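Local coordinates for protein importin subunit beta-1 (Saccharomyces cerevisiae, PDB 5OWU) that imports proteins into the nucleus by associating with importin alpha, the adaptor that binds classical nuclear localization signals in cargo, at residues A[82-87]-A[120-125]; A[140-145]-A[149-154]; A[154-159]-A[198-203]. One frame throughout, in Å; residues are numbered along the deposited sequence.

Contact 1: residues A[82-87]-A[120-125]; sequences QRWITQ and AAIADI
Trp84 and Ile125 meet where the helical segments 82-87 and 120-125 cross nearly perpendicularly, at a signed angle of -81°, their axes no closer than 10.8 Å. That separation is wide for a helix pair, and the indole of Trp84 spans much of it. Its CG stands anti to the backbone N (chi1 173°), which carries the ring across to the second helix. There Ile122 takes the six-membered part: its CG1 lies 4.2 Å above the ring plane, shifted toward the rim near CH2, while its CG2 approaches CZ2 of Trp84 at 3.8 Å. At the pyrrole end Ile125 comes in obliquely, its CG2 lying 3.7 Å from CD1 of Trp84. The other branch of Ile125 ends with CD1 at 4.0 Å from Trp84 CB, so this isoleucine touches both the ring and its stem. Ile85, exposed to solvent, adds a looser contact, CG1 to Ile125 CG2 at 4.1 Å. The indole NE1 is hydrogen-bonded to Glu126, one residue beyond the second segment, and Lys93 makes a cation-pi contact with the ring. With an alanine in place of Trp84, Ile122 and Ile125 would probably border a gap and Glu126 would lose its N-H donor. No hydrogen bond links the two segments themselves; their 211 Å² interface is apolar, and the hydrogen bond from the indole N-H to Glu126, just past it, is likely to help fix the ring's rotation.

Contact 2: residues A[140-145]-A[149-154]; sequences VDNTGA and ENVKRA
Lys152 lies along the backbone of residues 142-145. Its CB is 4.1 Å from Asn142 O. CG stands beside the backbone N and anti to the carbonyl carbon (chi1 -68°), which brings it to 3.5 Å from the same Asn142 O and near CA of Thr143. From CG the chain is extended, and CE passes Gly144 O at 3.1 Å. At the tip, NZ donates to Ala145 O over 2.9 Å. The C=O...N angle is 123° and the nitrogen stands 49° out of the carbonyl plane, so this bond misses the lone-pair directions. The ammonium also forms a salt bridge with Glu192, giving the buried amine a charged partner as well as the carbonyl. By contrast, Asn142 O, buried against the aliphatic stem, has no hydrogen-bonding partner in the model. Beside the lysine, Val151 crosses Asn142 at about a right angle, its CG1 3.6 Å from the amide CG, while the amide ND2 bonds to Ser155 farther along the helix. Thr143 is the first residue to leave helical geometry, and its OG1 is held by Gln186 and Ala183 O. Both segments belong to HEAT 4, and the pairing is that of a helical hairpin: helix 133-142 ends, the chain turns, and helix 149-165 returns beside it. The bridge from Lys152 to an acid of HEAT 5 is consistent with the inter-repeat acid-base ladder known in HEAT proteins.

Contact 3: residues A[154-159]-A[198-203]; sequences ASLLAL and RLAALN
Leu156 points from HEAT 4 into a surface of HEAT 5 made by two small residues, Ala200 and Ala201. Its CB meets the methyl of Ala200 at 3.9 Å. Farther out both branches of Leu156 rest on the same side of Ala201: CD1 lies 3.8 Å from the backbone N and 3.9 Å from CB of Ala201, and CD2 is 4.1 Å from that CB. The leucine thus reaches the main chain of the second helix as well as its side chains. The torsions explain this reach, since CG lies beside the backbone N (chi1 -67°) and chi2 is near 166°, extending CD1 toward the partner helix. Because Ala200 and Ala201 present no more than methyls, the backbones come close, with the CA atoms of Leu156 and Ala201 5.8 Å apart. In the next shell, Thr143 touches Leu156, and Ala201 also leans on Ala188 of helix 177-188. Helix 109-126 packs against another part of segment 154-159, with Ala112 on Ala154 and Ala116 on Ala158. Arg198 is anchored by a salt bridge to Glu231 and a hydrogen bond from NE to Ala188 O. Across the contact there is no hydrogen bond, and the modest 163 Å² is buried by apolar groups. Within these two segments the contact rests on shape fit and dispersion, a non-directional chemistry consistent with the flexibility known for importin-beta solenoids.

In the fold
All three contacts lie on the same side of the chain's centre, 30 to 39 Å from it, in the N-terminal part of the HEAT solenoid, and follow one another along the sequence. Contacts 2 and 3 are neighbours, their centres 9 Å apart: they share Ala154, both use helix 149-165, and Arg153 CD packs on Ala200 CB at 3.8 Å. Contact 1 is more remote, its centre 22 Å from that of contact 3, yet the two touch where Ala120 CB meets Ala158 O at 3.9 Å. Contacts 1 and 2 do not touch; their nearest atoms are about 9 Å apart. Helix 149-165 therefore connects the series, carrying contact from HEAT 3 through HEAT 4 to HEAT 5.

Contact 1: residues A[82-87]-A[120-125]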
ATOM      1  N   GLN A  82       6.710  -2.563  30.972  1.00 29.45           N
ATOM      2  CA  GLN A  82       6.422  -2.791  32.383  1.00 26.76           C
ATOM      3  C   GLN A  82       7.275  -3.918  32.963  1.00 26.89           C
ATOM      4  O   GLN A  82       7.661  -3.861  34.140  1.00 25.17           O
ATOM      5  CB  GLN A  82       4.938  -3.092  32.581  1.00 32.52           C
ATOM      6  CG  GLN A  82       4.583  -3.373  34.044  1.00 48.55           C
ATOM      7  CD  GLN A  82       3.093  -3.466  34.290  1.00 55.58           C
ATOM      8  OE1 GLN A  82       2.290  -2.884  33.560  1.00 65.35           O
ATOM      9  NE2 GLN A  82       2.716  -4.204  35.327  1.00 52.36           N
ATOM     10  N   ARG A  83       7.574  -4.949  32.169  1.00 27.78           N
ATOM     11  CA  ARG A  83       8.438  -6.018  32.664  1.00 30.86           C
ATOM     12  C   ARG A  83       9.850  -5.506  32.940  1.00 33.45           C
ATOM     13  O   ARG A  83      10.451  -5.851  33.961  1.00 23.62           O
ATOM     14  CB  ARG A  83       8.482  -7.185  31.676  1.00 26.93           C
ATOM     15  CG  ARG A  83       9.455  -8.279  32.119  1.00 33.61           C
ATOM     16  CD  ARG A  83       9.383  -9.514  31.261  1.00 27.79           C
ATOM     17  NE  ARG A  83       9.714  -9.246  29.867  1.00 30.17           N
ATOM     18  CZ  ARG A  83       9.829 -10.194  28.944  1.00 32.47           C
ATOM     19  NH1 ARG A  83       9.654 -11.461  29.282  1.00 30.95           N
ATOM     20  NH2 ARG A  83      10.125  -9.883  27.688  1.00 33.03           N
ATOM     21  N   TRP A  84      10.411  -4.706  32.035  1.00 22.12           N
ATOM     22  CA  TRP A  84      11.704  -4.086  32.310  1.00 24.34           C
ATOM     23  C   TRP A  84      11.645  -3.245  33.579  1.00 26.09           C
ATOM     24  O   TRP A  84      12.526  -3.332  34.446  1.00 23.52           O
ATOM     25  CB  TRP A  84      12.140  -3.222  31.125  1.00 24.03           C
ATOM     26  CG  TRP A  84      13.370  -2.411  31.400  1.00 22.72           C
ATOM     27  CD1 TRP A  84      13.417  -1.104  31.774  1.00 22.82           C
ATOM     28  CD2 TRP A  84      14.730  -2.858  31.337  1.00 22.24           C
ATOM     29  NE1 TRP A  84      14.718  -0.703  31.939  1.00 25.85           N
ATOM     30  CE2 TRP A  84      15.545  -1.759  31.677  1.00 21.62           C
ATOM     31  CE3 TRP A  84      15.337  -4.075  31.019  1.00 23.64           C
ATOM     32  CZ2 TRP A  84      16.937  -1.839  31.704  1.00 29.37           C
ATOM     33  CZ3 TRP A  84      16.717  -4.156  31.051  1.00 25.48           C
ATOM     34  CH2 TRP A  84      17.503  -3.046  31.391  1.00 29.03           C
ATOM     35  N   ILE A  85      10.599  -2.434  33.711  1.00 26.28           N
ATOM     36  CA  ILE A  85      10.534  -1.486  34.817  1.00 23.21           C
ATOM     37  C   ILE A  85      10.418  -2.206  36.156  1.00 27.40           C
ATOM     38  O   ILE A  85      11.089  -1.833  37.128  1.00 25.17           O
ATOM     39  CB  ILE A  85       9.374  -0.499  34.589  1.00 23.90           C
ATOM     40  CG1 ILE A  85       9.735   0.430  33.420  1.00 31.26           C
ATOM     41  CG2 ILE A  85       9.072   0.295  35.860  1.00 23.97           C
ATOM     42  CD1 ILE A  85       8.589   1.238  32.892  1.00 37.39           C
ATOM     43  N   THR A  86       9.574  -3.240  36.240  1.00 24.68           N
ATOM     44  CA  THR A  86       9.283  -3.871  37.527  1.00 27.71           C
ATOM     45  C   THR A  86      10.085  -5.140  37.809  1.00 28.88           C
ATOM     46  O   THR A  86      10.380  -5.417  38.971  1.00 30.72           O
ATOM     47  CB  THR A  86       7.790  -4.211  37.645  1.00 30.47           C
ATOM     48  OG1 THR A  86       7.422  -5.175  36.654  1.00 31.47           O
ATOM     49  CG2 THR A  86       6.939  -2.965  37.480  1.00 28.96           C
ATOM     50  N   GLN A  87      10.457  -5.917  36.799  1.00 26.79           N
ATOM     51  CA  GLN A  87      11.078  -7.219  37.036  1.00 28.00           C
ATOM     52  C   GLN A  87      12.599  -7.217  36.958  1.00 26.03           C
ATOM     53  O   GLN A  87      13.225  -8.158  37.447  1.00 30.34           O
ATOM     54  CB  GLN A  87      10.534  -8.252  36.043  1.00 25.57           C
ATOM     55  CG  GLN A  87       9.014  -8.389  36.101  1.00 34.72           C
ATOM     56  CD  GLN A  87       8.512  -8.681  37.509  1.00 33.72           C
ATOM     57  OE1 GLN A  87       8.899  -9.674  38.122  1.00 37.44           O
ATOM     58  NE2 GLN A  87       7.657  -7.807  38.030  1.00 34.45           N
ATOM     59  N   ALA A 120      19.103   1.373  22.190  1.00 26.24           N
ATOM     60  CA  ALA A 120      17.903   2.025  21.681  1.00 29.39           C
ATOM     61  C   ALA A 120      16.648   1.473  22.345  1.00 29.29           C
ATOM     62  O   ALA A 120      15.745   2.235  22.703  1.00 25.00           O
ATOM     63  CB  ALA A 120      17.812   1.862  20.163  1.00 27.69           C
ATOM     64  N   ALA A 121      16.563   0.147  22.504  1.00 23.39           N
ATOM     65  CA  ALA A 121      15.371  -0.451  23.114  1.00 23.94           C
ATOM     66  C   ALA A 121      15.202  -0.008  24.568  1.00 19.77           C
ATOM     67  O   ALA A 121      14.102   0.383  25.005  1.00 24.01           O
ATOM     68  CB  ALA A 121      15.462  -1.975  23.032  1.00 26.23           C
ATOM     69  N   ILE A 122      16.289  -0.063  25.338  1.00 20.78           N
ATOM     70  CA  ILE A 122      16.208   0.346  26.735  1.00 23.33           C
ATOM     71  C   ILE A 122      15.833   1.820  26.824  1.00 25.84           C
ATOM     72  O   ILE A 122      14.959   2.208  27.603  1.00 24.41           O
ATOM     73  CB  ILE A 122      17.534   0.051  27.459  1.00 20.58           C
ATOM     74  CG1 ILE A 122      17.783  -1.462  27.516  1.00 21.39           C
ATOM     75  CG2 ILE A 122      17.518   0.630  28.878  1.00 20.89           C
ATOM     76  CD1 ILE A 122      19.220  -1.827  27.837  1.00 23.83           C
ATOM     77  N   ALA A 123      16.489   2.661  26.019  1.00 29.18           N
ATOM     78  CA  ALA A 123      16.186   4.090  26.014  1.00 24.51           C
ATOM     79  C   ALA A 123      14.728   4.337  25.671  1.00 20.95           C
ATOM     80  O   ALA A 123      14.079   5.194  26.277  1.00 28.30           O
ATOM     81  CB  ALA A 123      17.088   4.823  25.016  1.00 26.43           C
ATOM     82  N   ASP A 124      14.201   3.610  24.686  1.00 19.79           N
ATOM     83  CA  ASP A 124      12.803   3.772  24.323  1.00 22.66           C
ATOM     84  C   ASP A 124      11.894   3.455  25.495  1.00 25.46           C
ATOM     85  O   ASP A 124      10.792   4.006  25.586  1.00 28.19           O
ATOM     86  CB  ASP A 124      12.456   2.888  23.129  1.00 26.16           C
ATOM     87  CG  ASP A 124      12.906   3.492  21.806  1.00 38.37           C
ATOM     88  OD1 ASP A 124      13.254   4.685  21.784  1.00 32.70           O
ATOM     89  OD2 ASP A 124      12.909   2.778  20.788  1.00 41.12           O
ATOM     90  N   ILE A 125      12.326   2.578  26.403  1.00 28.24           N
ATOM     91  CA  ILE A 125      11.525   2.362  27.606  1.00 28.46           C
ATOM     92  C   ILE A 125      11.741   3.477  28.626  1.00 27.68           C
ATOM     93  O   ILE A 125      10.783   4.016  29.184  1.00 29.01           O
ATOM     94  CB  ILE A 125      11.836   0.990  28.218  1.00 22.45           C
ATOM     95  CG1 ILE A 125      11.330  -0.115  27.297  1.00 26.12           C
ATOM     96  CG2 ILE A 125      11.176   0.863  29.602  1.00 25.15           C
ATOM     97  CD1 ILE A 125      12.000  -1.453  27.535  1.00 22.18           C
TER

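Contact 2: residues A[140-145]-A[149-154]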
ATOM      1  N   VAL A 140      25.802  13.109  23.514  1.00 31.19           N
ATOM      2  CA  VAL A 140      26.307  14.414  23.096  1.00 24.26           C
ATOM      3  C   VAL A 140      27.827  14.433  23.170  1.00 37.32           C
ATOM      4  O   VAL A 140      28.504  14.894  22.244  1.00 41.94           O
ATOM      5  CB  VAL A 140      25.680  15.532  23.947  1.00 34.22           C
ATOM      6  CG1 VAL A 140      26.382  16.883  23.698  1.00 36.36           C
ATOM      7  CG2 VAL A 140      24.201  15.639  23.638  1.00 32.79           C
ATOM      8  N   ASP A 141      28.393  13.926  24.270  1.00 33.60           N
ATOM      9  CA  ASP A 141      29.849  13.890  24.370  1.00 40.25           C
ATOM     10  C   ASP A 141      30.461  12.967  23.320  1.00 43.28           C
ATOM     11  O   ASP A 141      31.544  13.259  22.802  1.00 41.83           O
ATOM     12  CB  ASP A 141      30.278  13.465  25.776  1.00 41.49           C
ATOM     13  CG  ASP A 141      29.939  14.503  26.828  1.00 50.55           C
ATOM     14  OD1 ASP A 141      29.748  15.685  26.468  1.00 58.14           O
ATOM     15  OD2 ASP A 141      29.874  14.135  28.017  1.00 57.24           O
ATOM     16  N   ASN A 142      29.771  11.879  22.967  1.00 31.68           N
ATOM     17  CA  ASN A 142      30.321  10.857  22.074  1.00 31.66           C
ATOM     18  C   ASN A 142      30.406  11.303  20.618  1.00 27.41           C
ATOM     19  O   ASN A 142      31.201  10.740  19.859  1.00 34.68           O
ATOM     20  CB  ASN A 142      29.476   9.582  22.141  1.00 28.12           C
ATOM     21  CG  ASN A 142      29.884   8.670  23.273  1.00 35.12           C
ATOM     22  OD1 ASN A 142      30.646   9.063  24.146  1.00 32.15           O
ATOM     23  ND2 ASN A 142      29.386   7.438  23.255  1.00 33.40           N
ATOM     24  N   THR A 143      29.590  12.259  20.193  1.00 31.49           N
ATOM     25  CA  THR A 143      29.714  12.797  18.846  1.00 41.94           C
ATOM     26  C   THR A 143      30.464  14.120  18.833  1.00 43.97           C
ATOM     27  O   THR A 143      30.476  14.807  17.806  1.00 36.97           O
ATOM     28  CB  THR A 143      28.336  12.947  18.197  1.00 25.70           C
ATOM     29  OG1 THR A 143      27.571  13.949  18.870  1.00 37.13           O
ATOM     30  CG2 THR A 143      27.584  11.622  18.245  1.00 34.36           C
ATOM     31  N   GLY A 144      31.097  14.484  19.949  1.00 37.90           N
ATOM     32  CA  GLY A 144      31.951  15.657  19.973  1.00 42.93           C
ATOM     33  C   GLY A 144      33.111  15.540  19.002  1.00 44.32           C
ATOM     34  O   GLY A 144      33.542  14.447  18.619  1.00 42.16           O
ATOM     35  N   ALA A 145      33.645  16.708  18.629  1.00 60.26           N
ATOM     36  CA  ALA A 145      34.515  16.810  17.460  1.00 56.90           C
ATOM     37  C   ALA A 145      35.745  15.914  17.559  1.00 58.45           C
ATOM     38  O   ALA A 145      36.207  15.392  16.539  1.00 57.79           O
ATOM     39  CB  ALA A 145      34.943  18.265  17.260  1.00 68.49           C
ATOM     40  N   GLU A 149      36.275   7.879  15.411  1.00 37.91           N
ATOM     41  CA  GLU A 149      35.235   7.699  14.402  1.00 38.23           C
ATOM     42  C   GLU A 149      34.231   6.628  14.811  1.00 40.96           C
ATOM     43  O   GLU A 149      33.023   6.792  14.604  1.00 34.91           O
ATOM     44  CB  GLU A 149      35.861   7.335  13.058  1.00 37.71           C
ATOM     45  CG  GLU A 149      34.840   7.185  11.933  1.00 44.14           C
ATOM     46  CD  GLU A 149      35.430   6.566  10.687  1.00 56.88           C
ATOM     47  OE1 GLU A 149      36.474   7.058  10.219  1.00 61.60           O
ATOM     48  OE2 GLU A 149      34.854   5.580  10.184  1.00 75.36           O
ATOM     49  N   ASN A 150      34.710   5.505  15.353  1.00 41.00           N
ATOM     50  CA  ASN A 150      33.802   4.413  15.689  1.00 36.42           C
ATOM     51  C   ASN A 150      32.834   4.808  16.799  1.00 28.82           C
ATOM     52  O   ASN A 150      31.676   4.379  16.793  1.00 32.95           O
ATOM     53  CB  ASN A 150      34.599   3.168  16.084  1.00 46.83           C
ATOM     54  CG  ASN A 150      35.421   3.366  17.346  1.00 51.63           C
ATOM     55  OD1 ASN A 150      36.280   4.245  17.414  1.00 42.24           O
ATOM     56  ND2 ASN A 150      35.158   2.544  18.354  1.00 45.03           N
ATOM     57  N   VAL A 151      33.278   5.631  17.748  1.00 32.12           N
ATOM     58  CA  VAL A 151      32.401   6.044  18.837  1.00 43.67           C
ATOM     59  C   VAL A 151      31.326   6.989  18.315  1.00 43.55           C
ATOM     60  O   VAL A 151      30.135   6.844  18.633  1.00 32.56           O
ATOM     61  CB  VAL A 151      33.238   6.683  19.961  1.00 43.20           C
ATOM     62  CG1 VAL A 151      32.347   7.295  21.026  1.00 41.45           C
ATOM     63  CG2 VAL A 151      34.164   5.641  20.566  1.00 45.33           C
ATOM     64  N   LYS A 152      31.726   7.963  17.496  1.00 27.04           N
ATOM     65  CA  LYS A 152      30.757   8.831  16.837  1.00 31.55           C
ATOM     66  C   LYS A 152      29.723   8.012  16.078  1.00 27.03           C
ATOM     67  O   LYS A 152      28.509   8.192  16.248  1.00 33.91           O
ATOM     68  CB  LYS A 152      31.475   9.772  15.868  1.00 37.95           C
ATOM     69  CG  LYS A 152      32.364  10.814  16.514  1.00 40.37           C
ATOM     70  CD  LYS A 152      33.229  11.497  15.459  1.00 43.12           C
ATOM     71  CE  LYS A 152      33.844  12.791  15.971  1.00 51.70           C
ATOM     72  NZ  LYS A 152      34.698  13.429  14.936  1.00 54.25           N
ATOM     73  N   ARG A 153      30.195   7.113  15.218  1.00 27.98           N
ATOM     74  CA  ARG A 153      29.301   6.402  14.313  1.00 28.42           C
ATOM     75  C   ARG A 153      28.367   5.476  15.084  1.00 39.35           C
ATOM     76  O   ARG A 153      27.164   5.432  14.816  1.00 30.59           O
ATOM     77  CB  ARG A 153      30.121   5.617  13.289  1.00 36.35           C
ATOM     78  CG  ARG A 153      29.476   5.514  11.909  1.00 50.56           C
ATOM     79  CD  ARG A 153      28.314   4.532  11.891  1.00 52.12           C
ATOM     80  NE  ARG A 153      28.758   3.145  12.010  1.00 53.06           N
ATOM     81  CZ  ARG A 153      29.157   2.389  10.990  1.00 58.03           C
ATOM     82  NH1 ARG A 153      29.177   2.882   9.754  1.00 45.95           N
ATOM     83  NH2 ARG A 153      29.542   1.135  11.205  1.00 52.97           N
ATOM     84  N   ALA A 154      28.906   4.722  16.043  1.00 33.44           N
ATOM     85  CA  ALA A 154      28.070   3.809  16.816  1.00 34.63           C
ATOM     86  C   ALA A 154      27.018   4.573  17.608  1.00 25.05           C
ATOM     87  O   ALA A 154      25.858   4.142  17.701  1.00 26.86           O
ATOM     88  CB  ALA A 154      28.941   2.966  17.745  1.00 26.80           C
TER

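Contact 3: residues A[154-159]-A[198-203]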
ATOM      1  N   ALA A 154      28.906   4.722  16.043  1.00 33.44           N
ATOM      2  CA  ALA A 154      28.070   3.809  16.816  1.00 34.63           C
ATOM      3  C   ALA A 154      27.018   4.573  17.608  1.00 25.05           C
ATOM      4  O   ALA A 154      25.858   4.142  17.701  1.00 26.86           O
ATOM      5  CB  ALA A 154      28.941   2.966  17.745  1.00 26.80           C
ATOM      6  N   SER A 155      27.393   5.724  18.171  1.00 31.13           N
ATOM      7  CA  SER A 155      26.422   6.500  18.928  1.00 25.33           C
ATOM      8  C   SER A 155      25.338   7.060  18.018  1.00 27.89           C
ATOM      9  O   SER A 155      24.157   7.072  18.390  1.00 21.94           O
ATOM     10  CB  SER A 155      27.135   7.611  19.700  1.00 28.11           C
ATOM     11  OG  SER A 155      28.108   7.043  20.565  1.00 31.23           O
ATOM     12  N   LEU A 156      25.714   7.510  16.811  1.00 25.74           N
ATOM     13  CA  LEU A 156      24.719   7.990  15.857  1.00 30.48           C
ATOM     14  C   LEU A 156      23.777   6.867  15.427  1.00 27.25           C
ATOM     15  O   LEU A 156      22.567   7.084  15.286  1.00 25.11           O
ATOM     16  CB  LEU A 156      25.409   8.616  14.643  1.00 26.93           C
ATOM     17  CG  LEU A 156      26.167   9.915  14.953  1.00 25.01           C
ATOM     18  CD1 LEU A 156      27.098  10.309  13.827  1.00 27.99           C
ATOM     19  CD2 LEU A 156      25.188  11.037  15.231  1.00 26.91           C
ATOM     20  N   LEU A 157      24.307   5.661  15.216  1.00 22.22           N
ATOM     21  CA  LEU A 157      23.442   4.510  14.970  1.00 26.65           C
ATOM     22  C   LEU A 157      22.446   4.326  16.104  1.00 30.20           C
ATOM     23  O   LEU A 157      21.246   4.139  15.868  1.00 23.02           O
ATOM     24  CB  LEU A 157      24.270   3.235  14.808  1.00 29.85           C
ATOM     25  CG  LEU A 157      25.159   3.118  13.573  1.00 35.77           C
ATOM     26  CD1 LEU A 157      25.793   1.742  13.555  1.00 36.42           C
ATOM     27  CD2 LEU A 157      24.375   3.373  12.293  1.00 45.32           C
ATOM     28  N   ALA A 158      22.932   4.359  17.346  1.00 28.06           N
ATOM     29  CA  ALA A 158      22.038   4.182  18.487  1.00 18.90           C
ATOM     30  C   ALA A 158      20.935   5.235  18.496  1.00 22.21           C
ATOM     31  O   ALA A 158      19.772   4.919  18.760  1.00 24.79           O
ATOM     32  CB  ALA A 158      22.834   4.222  19.791  1.00 22.34           C
ATOM     33  N   LEU A 159      21.276   6.495  18.205  1.00 21.54           N
ATOM     34  CA  LEU A 159      20.251   7.536  18.175  1.00 23.72           C
ATOM     35  C   LEU A 159      19.231   7.273  17.066  1.00 16.18           C
ATOM     36  O   LEU A 159      18.012   7.414  17.274  1.00 27.04           O
ATOM     37  CB  LEU A 159      20.916   8.903  18.008  1.00 28.19           C
ATOM     38  CG  LEU A 159      21.747   9.322  19.231  1.00 26.06           C
ATOM     39  CD1 LEU A 159      22.770  10.360  18.852  1.00 30.31           C
ATOM     40  CD2 LEU A 159      20.838   9.845  20.335  1.00 29.39           C
ATOM     41  N   ARG A 198      29.109  11.450   8.828  1.00 38.23           N
ATOM     42  CA  ARG A 198      28.106  12.356   8.275  1.00 43.03           C
ATOM     43  C   ARG A 198      26.898  11.584   7.769  1.00 35.54           C
ATOM     44  O   ARG A 198      25.754  12.016   7.958  1.00 44.34           O
ATOM     45  CB  ARG A 198      28.697  13.195   7.142  1.00 44.15           C
ATOM     46  CG  ARG A 198      29.704  14.239   7.573  1.00 50.48           C
ATOM     47  CD  ARG A 198      29.894  15.287   6.485  1.00 45.18           C
ATOM     48  NE  ARG A 198      28.937  16.384   6.616  1.00 35.88           N
ATOM     49  CZ  ARG A 198      28.834  17.402   5.768  1.00 44.92           C
ATOM     50  NH1 ARG A 198      29.620  17.475   4.703  1.00 46.69           N
ATOM     51  NH2 ARG A 198      27.935  18.351   5.988  1.00 51.00           N
ATOM     52  N   LEU A 199      27.132  10.440   7.123  1.00 39.48           N
ATOM     53  CA  LEU A 199      26.030   9.612   6.641  1.00 42.48           C
ATOM     54  C   LEU A 199      25.165   9.131   7.790  1.00 43.75           C
ATOM     55  O   LEU A 199      23.934   9.248   7.751  1.00 38.01           O
ATOM     56  CB  LEU A 199      26.564   8.405   5.867  1.00 45.35           C
ATOM     57  CG  LEU A 199      26.838   8.563   4.380  1.00 55.40           C
ATOM     58  CD1 LEU A 199      27.444   7.273   3.860  1.00 59.00           C
ATOM     59  CD2 LEU A 199      25.558   8.907   3.626  1.00 56.01           C
ATOM     60  N   ALA A 200      25.799   8.543   8.809  1.00 35.25           N
ATOM     61  CA  ALA A 200      25.066   8.076   9.976  1.00 35.20           C
ATOM     62  C   ALA A 200      24.295   9.211  10.635  1.00 27.47           C
ATOM     63  O   ALA A 200      23.166   9.018  11.100  1.00 30.54           O
ATOM     64  CB  ALA A 200      26.037   7.434  10.969  1.00 42.69           C
ATOM     65  N   ALA A 201      24.891  10.403  10.693  1.00 35.01           N
ATOM     66  CA  ALA A 201      24.222  11.539  11.314  1.00 35.07           C
ATOM     67  C   ALA A 201      22.991  11.950  10.515  1.00 35.55           C
ATOM     68  O   ALA A 201      21.919  12.164  11.082  1.00 28.78           O
ATOM     69  CB  ALA A 201      25.195  12.714  11.456  1.00 35.91           C
ATOM     70  N   LEU A 202      23.123  12.057   9.192  1.00 31.72           N
ATOM     71  CA  LEU A 202      21.986  12.479   8.380  1.00 34.17           C
ATOM     72  C   LEU A 202      20.876  11.430   8.392  1.00 22.64           C
ATOM     73  O   LEU A 202      19.687  11.770   8.477  1.00 31.65           O
ATOM     74  CB  LEU A 202      22.461  12.775   6.958  1.00 39.88           C
ATOM     75  CG  LEU A 202      23.415  13.970   6.866  1.00 34.27           C
ATOM     76  CD1 LEU A 202      24.098  14.015   5.515  1.00 32.47           C
ATOM     77  CD2 LEU A 202      22.678  15.269   7.117  1.00 33.77           C
ATOM     78  N   ASN A 203      21.243  10.150   8.325  1.00 29.42           N
ATOM     79  CA  ASN A 203      20.242   9.089   8.414  1.00 33.22           C
ATOM     80  C   ASN A 203      19.530   9.117   9.765  1.00 32.27           C
ATOM     81  O   ASN A 203      18.299   8.983   9.838  1.00 30.70           O
ATOM     82  CB  ASN A 203      20.908   7.734   8.172  1.00 37.64           C
ATOM     83  CG  ASN A 203      21.394   7.566   6.739  1.00 39.83           C
ATOM     84  OD1 ASN A 203      20.868   8.182   5.816  1.00 35.06           O
ATOM     85  ND2 ASN A 203      22.396   6.720   6.551  1.00 42.01           N
TER